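Local coordinates for protein D-alanyl transferase DltD (Enterococcus faecium TX0133A04, PDB 6PFX) that probably transfers D-alanine to lipoteichoic acid in the cell envelope of this Gram-positive bacterium, at residues Asn237-Leu241 / Asn297-Tyr303; Ser46-Ser52 / His348-Trp354; Ile102-Phe107 / Phe314-Ile318. All blocks are in the same frame, centred on the assembly; numbering follows the deposited sequence.

Contact 1 of 3, residues Asn237-Leu241 / Asn297-Tyr303; sequences NPFGL and NEKWSDY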
loop_
_atom_site.group_PDB
_atom_site.type_symbol
_atom_site.label_atom_id
_atom_site.label_comp_id
_atom_site.label_asym_id
_atom_site.label_seq_id
_atom_site.Cartn_x
_atom_site.Cartn_y
_atom_site.Cartn_z
ATOM N N ASN A 237 7.673 3.458 -28.021
ATOM C CA ASN A 237 6.357 2.858 -28.123
ATOM C C ASN A 237 5.321 3.968 -28.211
ATOM O O ASN A 237 5.636 5.132 -27.917
ATOM C CB ASN A 237 6.068 1.958 -26.910
ATOM C CG ASN A 237 6.034 2.744 -25.583
ATOM O OD1 ASN A 237 4.972 3.198 -25.159
ATOM N ND2 ASN A 237 7.191 2.903 -24.937
ATOM N N PRO A 238 4.095 3.649 -28.577
ATOM C CA PRO A 238 3.061 4.678 -28.743
ATOM C C PRO A 238 2.251 4.979 -27.499
ATOM O O PRO A 238 1.317 5.791 -27.574
ATOM C CB PRO A 238 2.145 4.094 -29.832
ATOM C CG PRO A 238 2.360 2.661 -29.814
ATOM C CD PRO A 238 3.701 2.361 -29.181
ATOM N N PHE A 239 2.588 4.369 -26.370
ATOM C CA PHE A 239 1.696 4.344 -25.224
ATOM C C PHE A 239 2.180 5.178 -24.052
ATOM O O PHE A 239 1.512 5.202 -23.013
ATOM C CB PHE A 239 1.485 2.906 -24.736
ATOM C CG PHE A 239 0.981 1.982 -25.793
ATOM C CD1 PHE A 239 -0.258 2.174 -26.351
ATOM C CD2 PHE A 239 1.748 0.912 -26.217
ATOM C CE1 PHE A 239 -0.726 1.313 -27.336
ATOM C CE2 PHE A 239 1.289 0.050 -27.191
ATOM C CZ PHE A 239 0.051 0.253 -27.753
ATOM N N GLY A 240 3.325 5.835 -24.167
ATOM C CA GLY A 240 3.843 6.582 -23.040
ATOM C C GLY A 240 4.461 5.727 -21.960
ATOM O O GLY A 240 4.570 6.179 -20.814
ATOM N N LEU A 241 4.878 4.506 -22.291
ATOM C CA LEU A 241 5.468 3.589 -21.324
ATOM C C LEU A 241 6.980 3.764 -21.310
ATOM O O LEU A 241 7.598 4.023 -22.347
ATOM C CB LEU A 241 5.141 2.132 -21.670
ATOM C CG LEU A 241 3.666 1.786 -21.823
ATOM C CD1 LEU A 241 3.472 0.376 -22.385
ATOM C CD2 LEU A 241 2.952 1.912 -20.493
ATOM N N ASN A 297 -2.874 4.825 -17.231
ATOM C CA ASN A 297 -2.481 5.499 -18.460
ATOM C C ASN A 297 -3.544 5.313 -19.528
ATOM O O ASN A 297 -3.844 4.186 -19.926
ATOM C CB ASN A 297 -1.149 4.856 -18.889
ATOM C CG ASN A 297 -0.583 5.438 -20.169
ATOM O OD1 ASN A 297 -1.318 5.939 -21.014
ATOM N ND2 ASN A 297 0.735 5.328 -20.338
ATOM N N GLU A 298 -4.131 6.429 -19.984
ATOM C CA GLU A 298 -5.244 6.343 -20.924
ATOM C C GLU A 298 -4.804 5.839 -22.296
ATOM O O GLU A 298 -5.580 5.166 -22.980
ATOM C CB GLU A 298 -5.961 7.686 -21.056
ATOM C CG GLU A 298 -7.350 7.551 -21.674
ATOM C CD GLU A 298 -8.086 8.869 -21.760
ATOM O OE1 GLU A 298 -9.207 8.880 -22.305
ATOM O OE2 GLU A 298 -7.543 9.891 -21.285
ATOM N N LYS A 299 -3.573 6.124 -22.719
ATOM C CA LYS A 299 -3.115 5.573 -23.991
ATOM C C LYS A 299 -3.090 4.053 -23.929
ATOM O O LYS A 299 -3.410 3.369 -24.907
ATOM C CB LYS A 299 -1.739 6.119 -24.348
ATOM C CG LYS A 299 -1.764 7.566 -24.791
ATOM C CD LYS A 299 -0.370 8.088 -25.066
ATOM C CE LYS A 299 -0.424 9.567 -25.411
ATOM N NZ LYS A 299 0.920 10.195 -25.523
ATOM N N TRP A 300 -2.733 3.508 -22.765
ATOM C CA TRP A 300 -2.710 2.067 -22.572
ATOM C C TRP A 300 -4.115 1.489 -22.429
ATOM O O TRP A 300 -4.427 0.474 -23.054
ATOM C CB TRP A 300 -1.885 1.730 -21.330
ATOM C CG TRP A 300 -1.743 0.276 -21.118
ATOM C CD1 TRP A 300 -2.185 -0.457 -20.043
ATOM C CD2 TRP A 300 -1.136 -0.653 -22.016
ATOM N NE1 TRP A 300 -1.871 -1.787 -20.224
ATOM C CE2 TRP A 300 -1.232 -1.928 -21.428
ATOM C CE3 TRP A 300 -0.514 -0.529 -23.265
ATOM C CZ2 TRP A 300 -0.726 -3.063 -22.042
ATOM C CZ3 TRP A 300 -0.022 -1.655 -23.867
ATOM C CH2 TRP A 300 -0.127 -2.904 -23.258
ATOM N N SER A 301 -4.989 2.112 -21.635
ATOM C CA SER A 301 -6.346 1.581 -21.517
ATOM C C SER A 301 -7.102 1.702 -22.837
ATOM O O SER A 301 -7.957 0.862 -23.137
ATOM C CB SER A 301 -7.100 2.264 -20.369
ATOM O OG SER A 301 -7.203 3.664 -20.556
ATOM N N ASP A 302 -6.811 2.734 -23.636
ATOM C CA ASP A 302 -7.401 2.805 -24.968
ATOM C C ASP A 302 -7.062 1.549 -25.765
ATOM O O ASP A 302 -7.905 1.004 -26.488
ATOM C CB ASP A 302 -6.867 4.025 -25.718
ATOM C CG ASP A 302 -7.525 5.337 -25.307
ATOM O OD1 ASP A 302 -8.528 5.360 -24.557
ATOM O OD2 ASP A 302 -7.005 6.377 -25.759
ATOM N N TYR A 303 -5.823 1.075 -25.635
ATOM C CA TYR A 303 -5.384 -0.090 -26.388
ATOM C C TYR A 303 -5.941 -1.390 -25.820
ATOM O O TYR A 303 -6.428 -2.241 -26.574
ATOM C CB TYR A 303 -3.858 -0.143 -26.408
ATOM C CG TYR A 303 -3.285 -1.252 -27.239
ATOM C CD1 TYR A 303 -3.477 -1.276 -28.604
ATOM C CD2 TYR A 303 -2.528 -2.259 -26.672
ATOM C CE1 TYR A 303 -2.959 -2.268 -29.372
ATOM C CE2 TYR A 303 -1.996 -3.272 -27.443
ATOM C CZ TYR A 303 -2.217 -3.262 -28.802
ATOM O OH TYR A 303 -1.712 -4.244 -29.621
HETATM O O HOH W 1 2.389 8.445 -27.472
#

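Contact 2 of 3, residues Ser46-Ser52 / His348-Trp354; sequences SELSRIS and HLGWKGW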
loop_
_atom_site.group_PDB
_atom_site.type_symbol
_atom_site.label_atom_id
_atom_site.label_comp_id
_atom_site.label_asym_id
_atom_site.label_seq_id
_atom_site.Cartn_x
_atom_site.Cartn_y
_atom_site.Cartn_z
ATOM N N SER A 46 4.492 -1.996 -5.717
ATOM C CA SER A 46 5.726 -1.853 -6.488
ATOM C C SER A 46 6.009 -0.424 -6.938
ATOM O O SER A 46 7.161 -0.111 -7.256
ATOM C CB SER A 46 5.699 -2.782 -7.709
ATOM O OG SER A 46 4.520 -2.590 -8.463
ATOM N N GLU A 47 5.002 0.450 -6.976
ATOM C CA GLU A 47 5.243 1.820 -7.410
ATOM C C GLU A 47 6.214 2.535 -6.482
ATOM O O GLU A 47 6.845 3.518 -6.884
ATOM C CB GLU A 47 3.927 2.594 -7.510
ATOM C CG GLU A 47 3.234 2.917 -6.183
ATOM C CD GLU A 47 2.563 1.728 -5.524
ATOM O OE1 GLU A 47 2.409 0.651 -6.144
ATOM O OE2 GLU A 47 2.186 1.875 -4.354
ATOM N N LEU A 48 6.348 2.070 -5.244
ATOM C CA LEU A 48 7.242 2.760 -4.330
ATOM C C LEU A 48 8.711 2.539 -4.660
ATOM O O LEU A 48 9.561 3.257 -4.122
ATOM C CB LEU A 48 6.940 2.329 -2.894
ATOM C CG LEU A 48 5.614 2.853 -2.329
ATOM C CD1 LEU A 48 5.290 2.159 -1.007
ATOM C CD2 LEU A 48 5.669 4.352 -2.142
ATOM N N SER A 49 9.035 1.586 -5.524
ATOM C CA SER A 49 10.409 1.413 -5.973
ATOM C C SER A 49 10.762 2.283 -7.177
ATOM O O SER A 49 11.896 2.210 -7.663
ATOM C CB SER A 49 10.667 -0.050 -6.338
ATOM O OG SER A 49 10.028 -0.361 -7.563
ATOM N N ARG A 50 9.835 3.103 -7.673
ATOM C CA ARG A 50 10.103 3.904 -8.869
ATOM C C ARG A 50 10.879 5.154 -8.453
ATOM O O ARG A 50 10.342 6.262 -8.366
ATOM C CB ARG A 50 8.813 4.262 -9.602
ATOM C CG ARG A 50 7.933 3.080 -10.027
ATOM C CD ARG A 50 8.665 2.092 -10.931
ATOM N NE ARG A 50 9.621 1.255 -10.210
ATOM C CZ ARG A 50 10.699 0.702 -10.761
ATOM N NH1 ARG A 50 11.511 -0.046 -10.023
ATOM N NH2 ARG A 50 10.973 0.908 -12.044
ATOM N N ILE A 51 12.178 4.976 -8.212
ATOM C CA ILE A 51 13.028 6.088 -7.795
ATOM C C ILE A 51 13.349 6.951 -9.013
ATOM O O ILE A 51 13.986 6.493 -9.967
ATOM C CB ILE A 51 14.320 5.606 -7.118
ATOM C CG1 ILE A 51 14.038 4.579 -6.018
ATOM C CG2 ILE A 51 15.088 6.815 -6.529
ATOM C CD1 ILE A 51 13.499 5.164 -4.745
ATOM N N SER A 52 12.903 8.198 -8.976
ATOM C CA SER A 52 13.165 9.222 -9.973
ATOM C C SER A 52 13.349 10.504 -9.170
ATOM O O SER A 52 13.184 10.494 -7.940
ATOM C CB SER A 52 11.982 9.380 -10.913
ATOM O OG SER A 52 10.924 10.081 -10.283
ATOM N N HIS A 348 2.108 1.909 -12.515
ATOM C CA HIS A 348 2.950 2.513 -11.492
ATOM C C HIS A 348 3.086 4.014 -11.685
ATOM O O HIS A 348 3.439 4.479 -12.776
ATOM C CB HIS A 348 4.350 1.894 -11.514
ATOM C CG HIS A 348 4.358 0.423 -11.271
ATOM N ND1 HIS A 348 4.971 -0.468 -12.124
ATOM C CD2 HIS A 348 3.821 -0.316 -10.272
ATOM C CE1 HIS A 348 4.805 -1.696 -11.664
ATOM N NE2 HIS A 348 4.112 -1.630 -10.541
ATOM N N LEU A 349 2.861 4.763 -10.603
ATOM C CA LEU A 349 3.090 6.200 -10.619
ATOM C C LEU A 349 4.485 6.513 -11.130
ATOM O O LEU A 349 5.449 5.798 -10.834
ATOM C CB LEU A 349 2.949 6.773 -9.212
ATOM C CG LEU A 349 1.533 7.006 -8.713
ATOM C CD1 LEU A 349 1.614 7.326 -7.229
ATOM C CD2 LEU A 349 0.841 8.120 -9.449
ATOM N N GLY A 350 4.590 7.607 -11.886
ATOM C CA GLY A 350 5.792 8.033 -12.565
ATOM C C GLY A 350 6.039 9.512 -12.281
ATOM O O GLY A 350 5.559 10.071 -11.346
ATOM N N TRP A 351 6.791 10.124 -13.210
ATOM C CA TRP A 351 7.386 11.437 -12.939
ATOM C C TRP A 351 6.338 12.487 -12.560
ATOM O O TRP A 351 6.407 13.105 -11.487
ATOM C CB TRP A 351 8.196 11.872 -14.162
ATOM C CG TRP A 351 9.112 10.786 -14.680
ATOM C CD1 TRP A 351 10.398 10.547 -14.292
ATOM C CD2 TRP A 351 8.800 9.787 -15.669
ATOM N NE1 TRP A 351 10.903 9.459 -14.966
ATOM C CE2 TRP A 351 9.948 8.982 -15.825
ATOM C CE3 TRP A 351 7.658 9.492 -16.432
ATOM C CZ2 TRP A 351 9.997 7.912 -16.722
ATOM C CZ3 TRP A 351 7.707 8.428 -17.331
ATOM C CH2 TRP A 351 8.871 7.647 -17.461
ATOM N N LYS A 352 5.357 12.709 -13.424
ATOM C CA LYS A 352 4.359 13.731 -13.138
ATOM C C LYS A 352 3.412 13.302 -12.030
ATOM O O LYS A 352 2.900 14.158 -11.292
ATOM C CB LYS A 352 3.621 14.064 -14.431
ATOM C CG LYS A 352 4.464 14.945 -15.358
ATOM C CD LYS A 352 4.393 16.402 -14.976
ATOM C CE LYS A 352 3.034 16.992 -15.319
ATOM N NZ LYS A 352 2.772 18.250 -14.568
ATOM N N GLY A 353 3.183 11.994 -11.898
ATOM C CA GLY A 353 2.253 11.501 -10.901
ATOM C C GLY A 353 2.791 11.653 -9.495
ATOM O O GLY A 353 2.097 12.145 -8.600
ATOM N N TRP A 354 4.047 11.240 -9.284
ATOM C CA TRP A 354 4.692 11.486 -7.998
ATOM C C TRP A 354 4.802 12.980 -7.709
ATOM O O TRP A 354 4.669 13.403 -6.558
ATOM C CB TRP A 354 6.063 10.807 -7.929
ATOM C CG TRP A 354 6.000 9.340 -7.618
ATOM C CD1 TRP A 354 6.519 8.314 -8.366
ATOM C CD2 TRP A 354 5.395 8.727 -6.466
ATOM N NE1 TRP A 354 6.275 7.110 -7.747
ATOM C CE2 TRP A 354 5.586 7.334 -6.584
ATOM C CE3 TRP A 354 4.722 9.222 -5.341
ATOM C CZ2 TRP A 354 5.118 6.434 -5.627
ATOM C CZ3 TRP A 354 4.262 8.327 -4.393
ATOM C CH2 TRP A 354 4.464 6.950 -4.543
#

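Contact 3 of 3, residues Ile102-Phe107 / Phe314-Ile318; sequences ISPQWF and FAKKI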
loop_
_atom_site.group_PDB
_atom_site.type_symbol
_atom_site.label_atom_id
_atom_site.label_comp_id
_atom_site.label_asym_id
_atom_site.label_seq_id
_atom_site.Cartn_x
_atom_site.Cartn_y
_atom_site.Cartn_z
ATOM N N ILE A 102 -3.416 3.364 -2.818
ATOM C CA ILE A 102 -4.413 2.332 -3.106
ATOM C C ILE A 102 -4.307 1.970 -4.587
ATOM O O ILE A 102 -4.654 2.786 -5.444
ATOM C CB ILE A 102 -5.829 2.859 -2.834
ATOM C CG1 ILE A 102 -5.988 3.373 -1.406
ATOM C CG2 ILE A 102 -6.882 1.766 -3.106
ATOM C CD1 ILE A 102 -7.325 4.055 -1.150
ATOM N N SER A 103 -3.888 0.742 -4.909
ATOM C CA SER A 103 -3.847 0.314 -6.315
ATOM C C SER A 103 -5.196 -0.259 -6.741
ATOM O O SER A 103 -5.646 -1.244 -6.148
ATOM C CB SER A 103 -2.772 -0.746 -6.521
ATOM O OG SER A 103 -1.479 -0.221 -6.313
ATOM N N PRO A 104 -5.851 0.286 -7.771
ATOM C CA PRO A 104 -7.110 -0.331 -8.238
ATOM C C PRO A 104 -6.958 -1.805 -8.614
ATOM O O PRO A 104 -7.886 -2.598 -8.389
ATOM C CB PRO A 104 -7.498 0.565 -9.430
ATOM C CG PRO A 104 -6.815 1.920 -9.126
ATOM C CD PRO A 104 -5.498 1.498 -8.539
ATOM N N GLN A 105 -5.777 -2.198 -9.116
ATOM C CA GLN A 105 -5.564 -3.555 -9.605
ATOM C C GLN A 105 -5.575 -4.589 -8.492
ATOM O O GLN A 105 -5.687 -5.788 -8.768
ATOM C CB GLN A 105 -4.224 -3.656 -10.333
ATOM C CG GLN A 105 -4.091 -2.720 -11.505
ATOM C CD GLN A 105 -3.845 -1.279 -11.082
ATOM O OE1 GLN A 105 -3.293 -1.014 -10.005
ATOM N NE2 GLN A 105 -4.288 -0.338 -11.912
ATOM N N TRP A 106 -5.463 -4.163 -7.241
ATOM C CA TRP A 106 -5.592 -5.126 -6.166
ATOM C C TRP A 106 -6.988 -5.724 -6.110
ATOM O O TRP A 106 -7.166 -6.838 -5.606
ATOM C CB TRP A 106 -5.378 -4.441 -4.829
ATOM C CG TRP A 106 -4.012 -3.956 -4.530
ATOM C CD1 TRP A 106 -2.857 -4.220 -5.209
ATOM C CD2 TRP A 106 -3.659 -3.105 -3.441
ATOM N NE1 TRP A 106 -1.796 -3.589 -4.585
ATOM C CE2 TRP A 106 -2.272 -2.891 -3.502
ATOM C CE3 TRP A 106 -4.390 -2.502 -2.414
ATOM C CZ2 TRP A 106 -1.599 -2.098 -2.564
ATOM C CZ3 TRP A 106 -3.727 -1.712 -1.493
ATOM C CH2 TRP A 106 -2.349 -1.513 -1.576
ATOM N N PHE A 107 -7.986 -4.977 -6.569
ATOM C CA PHE A 107 -9.390 -5.269 -6.301
ATOM C C PHE A 107 -10.003 -6.158 -7.367
ATOM O O PHE A 107 -11.071 -5.892 -7.905
ATOM C CB PHE A 107 -10.130 -3.950 -6.140
ATOM C CG PHE A 107 -9.683 -3.161 -4.915
ATOM C CD1 PHE A 107 -8.503 -2.408 -4.912
ATOM C CD2 PHE A 107 -10.431 -3.214 -3.752
ATOM C CE1 PHE A 107 -8.100 -1.713 -3.757
ATOM C CE2 PHE A 107 -10.050 -2.529 -2.624
ATOM C CZ PHE A 107 -8.881 -1.764 -2.624
ATOM N N PHE A 314 -14.768 2.197 -9.429
ATOM C CA PHE A 314 -13.913 1.739 -8.342
ATOM C C PHE A 314 -13.627 2.884 -7.373
ATOM O O PHE A 314 -13.736 2.734 -6.145
ATOM C CB PHE A 314 -12.587 1.145 -8.841
ATOM C CG PHE A 314 -11.564 1.073 -7.751
ATOM C CD1 PHE A 314 -11.595 0.049 -6.816
ATOM C CD2 PHE A 314 -10.616 2.065 -7.614
ATOM C CE1 PHE A 314 -10.691 0.005 -5.784
ATOM C CE2 PHE A 314 -9.714 2.028 -6.573
ATOM C CZ PHE A 314 -9.771 1.004 -5.644
ATOM N N ALA A 315 -13.243 4.044 -7.912
ATOM C CA ALA A 315 -12.893 5.169 -7.054
ATOM C C ALA A 315 -14.095 5.633 -6.249
ATOM O O ALA A 315 -13.970 5.929 -5.059
ATOM C CB ALA A 315 -12.355 6.317 -7.897
ATOM N N LYS A 316 -15.281 5.668 -6.871
ATOM C CA LYS A 316 -16.491 6.027 -6.136
ATOM C C LYS A 316 -16.709 5.084 -4.961
ATOM O O LYS A 316 -17.038 5.526 -3.851
ATOM C CB LYS A 316 -17.706 5.980 -7.068
ATOM C CG LYS A 316 -19.026 6.441 -6.428
ATOM C CD LYS A 316 -20.187 6.466 -7.418
ATOM C CE LYS A 316 -21.363 7.240 -6.859
ATOM N NZ LYS A 316 -22.373 6.358 -6.259
ATOM N N LYS A 317 -16.527 3.786 -5.194
ATOM C CA LYS A 317 -16.773 2.786 -4.165
ATOM C C LYS A 317 -15.760 2.904 -3.029
ATOM O O LYS A 317 -16.132 2.875 -1.845
ATOM C CB LYS A 317 -16.748 1.386 -4.782
ATOM C CG LYS A 317 -17.090 0.291 -3.792
ATOM C CD LYS A 317 -17.378 -1.037 -4.490
ATOM C CE LYS A 317 -17.558 -2.162 -3.481
ATOM N NZ LYS A 317 -18.014 -3.427 -4.168
ATOM N N ILE A 318 -14.471 3.045 -3.361
ATOM C CA ILE A 318 -13.466 3.130 -2.300
ATOM C C ILE A 318 -13.593 4.436 -1.529
ATOM O O ILE A 318 -13.394 4.458 -0.307
ATOM C CB ILE A 318 -12.048 2.855 -2.840
ATOM C CG1 ILE A 318 -11.164 2.253 -1.742
ATOM C CG2 ILE A 318 -11.432 4.085 -3.428
ATOM C CD1 ILE A 318 -11.605 0.875 -1.311
#

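Contact 1 of 3, residues Asn237-Leu241 / Asn297-Tyr303
Phe239 and Lys299 bring their CA atoms to 5.1 Å where the loop between helices 219-233 and 243-250 passes the first turn of helix 298-304. Asn297, the N-cap of that helix, divides its amide between two tasks. Its OD1 takes weak bonds from the backbone N of Lys299 and of Trp300, while ND2 reaches across to Phe239 O at 2.8 Å. The donor approaches nearly along the C=O axis, although the hydrogen bond is bent at the hydrogen (N-H...O 143°) and the oxygen is tilted from the amide plane of Asn297. The loop keeps its own shape through Asn237, whose OD1 receives Phe239 N in an Asx turn and also Leu241 N, and whose ND2 bonds to Leu241 O.

Both faces of the Phe239 ring are covered. Pro238 CG sits over the centre of one, and the edge of Trp300 meets the other in a T-shaped pair, with centroids 5.2 Å apart and planes at 83°. CG of Trp300 is anti to its backbone N (chi1 -176°), which sends the indole out to meet Phe239. Tyr303 joins the cluster more obliquely: its CB lies 3.6 Å from Phe239 CE1, Phe239 CZ stands over one face of the phenol, and its hydroxyl is bonded to Glu254 O.

At the outer side, the extended Lys299 chain runs past Pro238 O, and a water joins that oxygen (2.9 Å) to Lys299 NZ (3.0 Å). One asparagine thus ties the helix start to the loop, while aromatic packing, rather than charge, supplies most of the remaining contact.

Contact 2 of 3, residues Ser46-Ser52 / His348-Trp354
Ser46 and His348 meet here as two members of what is probably a Ser-His-Asp catalytic triad, in keeping with the placement of DltD in the SGNH hydrolase clan. Ser46 OG lies at the edge of the imidazole, near its plane, and is modelled only 2.3 Å from His348 NE2. A hydrogen bond fits, with either atom as possible donor, but the length is shorter than expected and its exact value is doubtful. Through its other nitrogen, ND1, His348 bonds to OD2 of Asp345, which would make it the third member. CG of His348 stands beside its backbone N (chi1 -60°), and this, with chi2 at 127°, presents NE2 to the serine.

The topology agrees with this reading. Ser46 starts a 3-10 turn in the loop after strand 39-43, and His348 precedes helix 351-365, with Asp345 three residues earlier, the Asp-x-x-His spacing familiar in SGNH enzymes. The 3-10 turn is bound from within, since Ser46 O accepts from both Ser49 N (3.1 Å) and Ser49 OG (2.9 Å). Arg50 then holds Ser49 OG side-on through NE and NH1, the oxygen lying close to the guanidinium plane, and its NH2 makes a salt bridge to Glu344.

Behind the polar pair, Trp354 turns its indole edge to Glu47 O, 3.6 Å from CZ2. Leu48 CD2 approaches the same ring at CH2 (3.7 Å), and Leu349 CD1 lies over one face. Arg50 CG passes Leu349 O at 3.8 Å. Farther along, Ser52 CB comes 3.9 Å from Trp351 CD1, while Ser52 OG is bonded to Phe54 N and the indole of Trp351 also packs on helix 219-233.

Contact 3 of 3, residues Ile102-Phe107 / Phe314-Ile318
Phe107 and Phe314 supply the aromatic part of this contact, between the segment following strand 97-101 and a turn of helix 308-323. Their rings meet obliquely, with centroids 4.8 Å apart and planes at 55°. Phe314 sets CE1 over one face of Phe107, off toward the rim, and comes 3.4 Å from Phe107 CD1. With chi1 at 162°, Phe314 swings its ring away from its own backbone N and out from the helix toward the opposing loop.

A CH-pi contact adds to this. Pro104 CA lies over one face of Phe314, 4.1 Å from its centroid and 20° off the ring normal, and the proline ring follows it, with CG 3.9 Å from Phe314 CE2. The proline opens a short 3-10 turn, where Phe107 N bonds to Pro104 O; this turn places Pro104 and Phe107 together around the Phe314 ring.

Aliphatic contacts complete the set. Ile102 CG2 meets the Phe314 edge at CZ (3.9 Å), close to the ring plane. One turn on from Phe314, Ile318 CD1 reaches Phe107 CE2 at 4.0 Å, crossing at about a right angle, while Ile318 CG1 passes Ile102 CD1 more loosely. Helix 271-284 packs alongside, its Phe272 touching both Phe107 and Ile318.

With every touching residue buried and each cross-contact made by carbon, cohesion here rests on dispersion and the exclusion of water, and it joins helix 308-323 to the loop that leaves central strand 97-101 of the parallel sheet.

Contacts 2 and 3 both use loops that follow strands of the parallel sheet, whereas contact 1 lies farther out, and the chemistry changes with depth. Contacts 2 and 3 are buried; contact 1 is partly buried, its centre about 24 Å from that of the chain, and accordingly includes a water and an exposed lysine. Contact 3 is wholly apolar, contact 2 mixes polar and apolar partners, and contact 1 combines a helix cap with an aromatic cluster. Contacts 2 and 3 touch, Glu47 OE1 lying 4.0 Å from Ser103 OG. Contacts 1 and 3 use consecutive helices, 298-304 and 308-323. Contact 1 is about 5 Å from contact 2 at the nearest atoms, yet the Leu241 side chain touches the probable triad.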